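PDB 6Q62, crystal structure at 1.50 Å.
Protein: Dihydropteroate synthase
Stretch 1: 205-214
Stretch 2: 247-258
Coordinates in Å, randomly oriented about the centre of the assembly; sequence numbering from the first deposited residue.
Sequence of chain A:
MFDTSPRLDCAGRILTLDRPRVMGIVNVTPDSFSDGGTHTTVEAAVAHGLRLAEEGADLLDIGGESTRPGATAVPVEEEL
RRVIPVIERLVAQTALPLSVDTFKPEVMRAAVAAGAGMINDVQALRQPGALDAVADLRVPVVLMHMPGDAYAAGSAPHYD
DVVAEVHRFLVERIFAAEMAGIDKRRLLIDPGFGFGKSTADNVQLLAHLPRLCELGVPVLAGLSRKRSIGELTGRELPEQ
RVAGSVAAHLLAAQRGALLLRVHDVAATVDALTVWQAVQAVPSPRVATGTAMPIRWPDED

Stretch 1 (205-214) LLAHLPRLCE
Stretch 2, residues 247-258: AAHLLAAQRGAL

Two helix ends can pack without a single direct hydrogen bond between them, and this contact in dihydropteroate synthase is a worked example. Stretch 2 is helical from Ala247 to Gln254; Arg255 (phi/psi -94/15) leaves the helix and Gly256 (108/-8) completes the turn. In stretch 1 a helix runs through Ala207, His208 breaks from it at -98/17, and a weakly bonded helical segment follows from about Leu209. Register is set by two CA pairs, Leu206 to Ala252 at 6.4 Å and Pro210 to Arg255 at 5.4 Å, so both chains advance together and draw closer.

Leu206, with chi1 t and chi2 p, starts sideways but brings its end inward: its CD1 lies 3.7 Å from Ala252 CA and 3.8 Å from Ala252 CB, an apolar contact that reaches both the backbone and the methyl of Ala252. Its carbonyl O accepts from Leu209 N at 3.2 Å and lies 3.4 Å from Arg255 CD.

Ala207 turns its CB away and contributes its carbonyl instead. A water donates to Ala207 O at 2.7 Å and accepts from Arg255 NE at 2.7 Å, bridging the stretches. Arg255 (m, t, t, chi4 79°) also folds back along its own helix, its NH1 giving a weak hydrogen bond to Leu251 O at 3.4 Å.

Leu209 (t, p) points toward stretch 2, its CD2 resting 4.1 Å from Ala252 CB and 3.9 Å from Ala257 CB. Pro210 N approaches Arg255 O at 3.4 Å but has no hydrogen to share, so this is packing alone.

Cys213, chi1 m, points toward the turn, with SG 3.6 Å from Gly256 C. An ideal CB on Gly256 would sit 2.6 Å from Cys213 SG, a clash, and the backbone angles alone already call for glycine.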

# COMPACT_ATOMS: atom_id res chain seq x y z
N LEU A 205 -11.88 1.19 -14.76
CA LEU A 205 -12.67 2.07 -13.89
C LEU A 205 -11.84 2.74 -12.84
O LEU A 205 -12.13 3.89 -12.48
CB LEU A 205 -13.82 1.29 -13.22
CG LEU A 205 -15.00 0.92 -14.14
CD1 LEU A 205 -15.81 -0.18 -13.52
CD2 LEU A 205 -15.88 2.15 -14.42
N LEU A 206 -10.83 2.02 -12.30
CA LEU A 206 -9.93 2.59 -11.29
C LEU A 206 -9.01 3.62 -11.93
O LEU A 206 -8.87 4.72 -11.40
CB LEU A 206 -9.11 1.48 -10.61
CG LEU A 206 -8.11 1.89 -9.51
CD1 LEU A 206 -8.77 2.76 -8.46
CD2 LEU A 206 -7.54 0.63 -8.83
N ALA A 207 -8.45 3.30 -13.10
CA ALA A 207 -7.56 4.24 -13.78
C ALA A 207 -8.32 5.53 -14.16
O ALA A 207 -7.76 6.61 -14.03
CB ALA A 207 -6.98 3.58 -15.03
N HIS A 208 -9.59 5.40 -14.57
CA HIS A 208 -10.44 6.53 -14.99
C HIS A 208 -11.38 7.04 -13.90
O HIS A 208 -12.30 7.80 -14.19
CB HIS A 208 -11.22 6.18 -16.25
CG HIS A 208 -10.36 5.96 -17.44
ND1 HIS A 208 -10.07 4.71 -17.89
CD2 HIS A 208 -9.74 6.86 -18.24
CE1 HIS A 208 -9.34 4.86 -18.98
NE2 HIS A 208 -9.08 6.14 -19.21
N LEU A 209 -11.11 6.68 -12.63
CA LEU A 209 -11.92 7.14 -11.50
C LEU A 209 -12.07 8.68 -11.42
O LEU A 209 -13.16 9.14 -11.06
CB LEU A 209 -11.38 6.57 -10.18
CG LEU A 209 -12.40 6.45 -9.03
CD1 LEU A 209 -13.52 5.46 -9.38
CD2 LEU A 209 -11.72 5.99 -7.77
N PRO A 210 -11.07 9.52 -11.78
CA PRO A 210 -11.29 10.97 -11.70
C PRO A 210 -12.49 11.46 -12.52
O PRO A 210 -13.13 12.42 -12.11
CB PRO A 210 -9.97 11.55 -12.23
CG PRO A 210 -8.96 10.50 -11.90
CD PRO A 210 -9.68 9.23 -12.20
N ARG A 211 -12.83 10.76 -13.63
CA ARG A 211 -13.97 11.10 -14.49
C ARG A 211 -15.31 10.98 -13.75
O ARG A 211 -16.23 11.76 -14.01
CB ARG A 211 -13.98 10.21 -15.75
N LEU A 212 -15.40 10.00 -12.81
CA LEU A 212 -16.61 9.80 -12.01
C LEU A 212 -16.69 10.82 -10.90
O LEU A 212 -17.78 11.12 -10.43
CB LEU A 212 -16.63 8.39 -11.37
CG LEU A 212 -17.02 7.22 -12.28
CD1 LEU A 212 -16.96 5.94 -11.51
CD2 LEU A 212 -18.40 7.41 -12.87
N CYS A 213 -15.53 11.36 -10.47
CA CYS A 213 -15.47 12.34 -9.38
C CYS A 213 -15.96 13.72 -9.80
O CYS A 213 -16.16 14.59 -8.94
CB CYS A 213 -14.06 12.40 -8.81
SG CYS A 213 -13.54 10.84 -8.04
N GLU A 214 -16.20 13.91 -11.11
CA GLU A 214 -16.69 15.17 -11.69
C GLU A 214 -18.22 15.32 -11.66
O GLU A 214 -18.74 16.31 -12.19
CB GLU A 214 -16.13 15.33 -13.12
N ALA A 247 -3.05 -1.36 -1.67
CA ALA A 247 -2.51 -0.60 -2.79
C ALA A 247 -3.66 -0.06 -3.65
O ALA A 247 -3.67 1.13 -3.97
CB ALA A 247 -1.60 -1.48 -3.63
N ALA A 248 -4.63 -0.92 -4.00
CA ALA A 248 -5.80 -0.51 -4.81
C ALA A 248 -6.59 0.64 -4.15
O ALA A 248 -6.93 1.63 -4.81
CB ALA A 248 -6.71 -1.71 -5.06
N HIS A 249 -6.79 0.56 -2.83
CA HIS A 249 -7.50 1.61 -2.11
C HIS A 249 -6.72 2.91 -2.05
O HIS A 249 -7.31 3.98 -2.21
CB HIS A 249 -7.96 1.12 -0.75
CG HIS A 249 -9.08 0.13 -0.91
ND1 HIS A 249 -8.98 -1.16 -0.45
CD2 HIS A 249 -10.27 0.26 -1.57
CE1 HIS A 249 -10.11 -1.77 -0.79
NE2 HIS A 249 -10.90 -0.95 -1.49
N LEU A 250 -5.39 2.83 -1.87
CA LEU A 250 -4.57 4.05 -1.94
C LEU A 250 -4.65 4.67 -3.32
O LEU A 250 -4.82 5.88 -3.42
CB LEU A 250 -3.11 3.70 -1.57
CG LEU A 250 -2.11 4.86 -1.63
CD1 LEU A 250 -2.59 6.04 -0.76
CD2 LEU A 250 -0.75 4.39 -1.17
N LEU A 251 -4.57 3.85 -4.39
CA LEU A 251 -4.69 4.37 -5.76
C LEU A 251 -6.06 5.03 -5.98
O LEU A 251 -6.13 6.09 -6.59
CB LEU A 251 -4.46 3.25 -6.81
CG LEU A 251 -3.06 2.65 -6.83
CD1 LEU A 251 -3.02 1.45 -7.78
CD2 LEU A 251 -2.01 3.71 -7.24
N ALA A 252 -7.13 4.43 -5.42
CA ALA A 252 -8.47 5.01 -5.56
C ALA A 252 -8.55 6.37 -4.87
O ALA A 252 -9.09 7.34 -5.44
CB ALA A 252 -9.51 4.05 -4.95
N ALA A 253 -8.00 6.45 -3.66
CA ALA A 253 -7.96 7.70 -2.89
C ALA A 253 -7.16 8.78 -3.66
O ALA A 253 -7.61 9.93 -3.77
CB ALA A 253 -7.33 7.44 -1.54
N GLN A 254 -6.02 8.40 -4.26
CA GLN A 254 -5.24 9.35 -5.07
C GLN A 254 -6.01 9.82 -6.28
O GLN A 254 -5.82 10.95 -6.74
CB GLN A 254 -3.94 8.67 -5.53
CG GLN A 254 -2.99 8.41 -4.37
CD GLN A 254 -1.75 7.71 -4.84
OE1 GLN A 254 -1.78 6.90 -5.78
NE2 GLN A 254 -0.63 8.03 -4.20
N ARG A 255 -6.93 8.96 -6.80
CA ARG A 255 -7.72 9.25 -7.98
C ARG A 255 -9.10 9.86 -7.66
O ARG A 255 -9.92 9.98 -8.57
CB ARG A 255 -7.82 8.02 -8.89
CG ARG A 255 -6.53 7.85 -9.69
CD ARG A 255 -6.23 6.44 -10.12
NE ARG A 255 -4.93 6.36 -10.80
CZ ARG A 255 -3.73 6.34 -10.22
NH1 ARG A 255 -3.62 6.45 -8.90
NH2 ARG A 255 -2.64 6.26 -10.96
N GLY A 256 -9.29 10.33 -6.43
CA GLY A 256 -10.46 11.10 -6.03
C GLY A 256 -11.48 10.43 -5.13
O GLY A 256 -12.39 11.12 -4.65
N ALA A 257 -11.36 9.11 -4.86
CA ALA A 257 -12.35 8.46 -3.99
C ALA A 257 -12.27 9.05 -2.57
O ALA A 257 -11.16 9.27 -2.07
CB ALA A 257 -12.12 6.95 -3.96
N LEU A 258 -13.44 9.40 -1.98
CA LEU A 258 -13.47 9.94 -0.60
C LEU A 258 -13.87 8.90 0.44
O LEU A 258 -13.77 9.13 1.65
CB LEU A 258 -14.33 11.21 -0.46
CG LEU A 258 -13.69 12.43 -1.13
CD1 LEU A 258 -14.75 13.51 -1.42
CD2 LEU A 258 -12.48 12.91 -0.32
O HOH W 1 -5.07 6.65 -13.52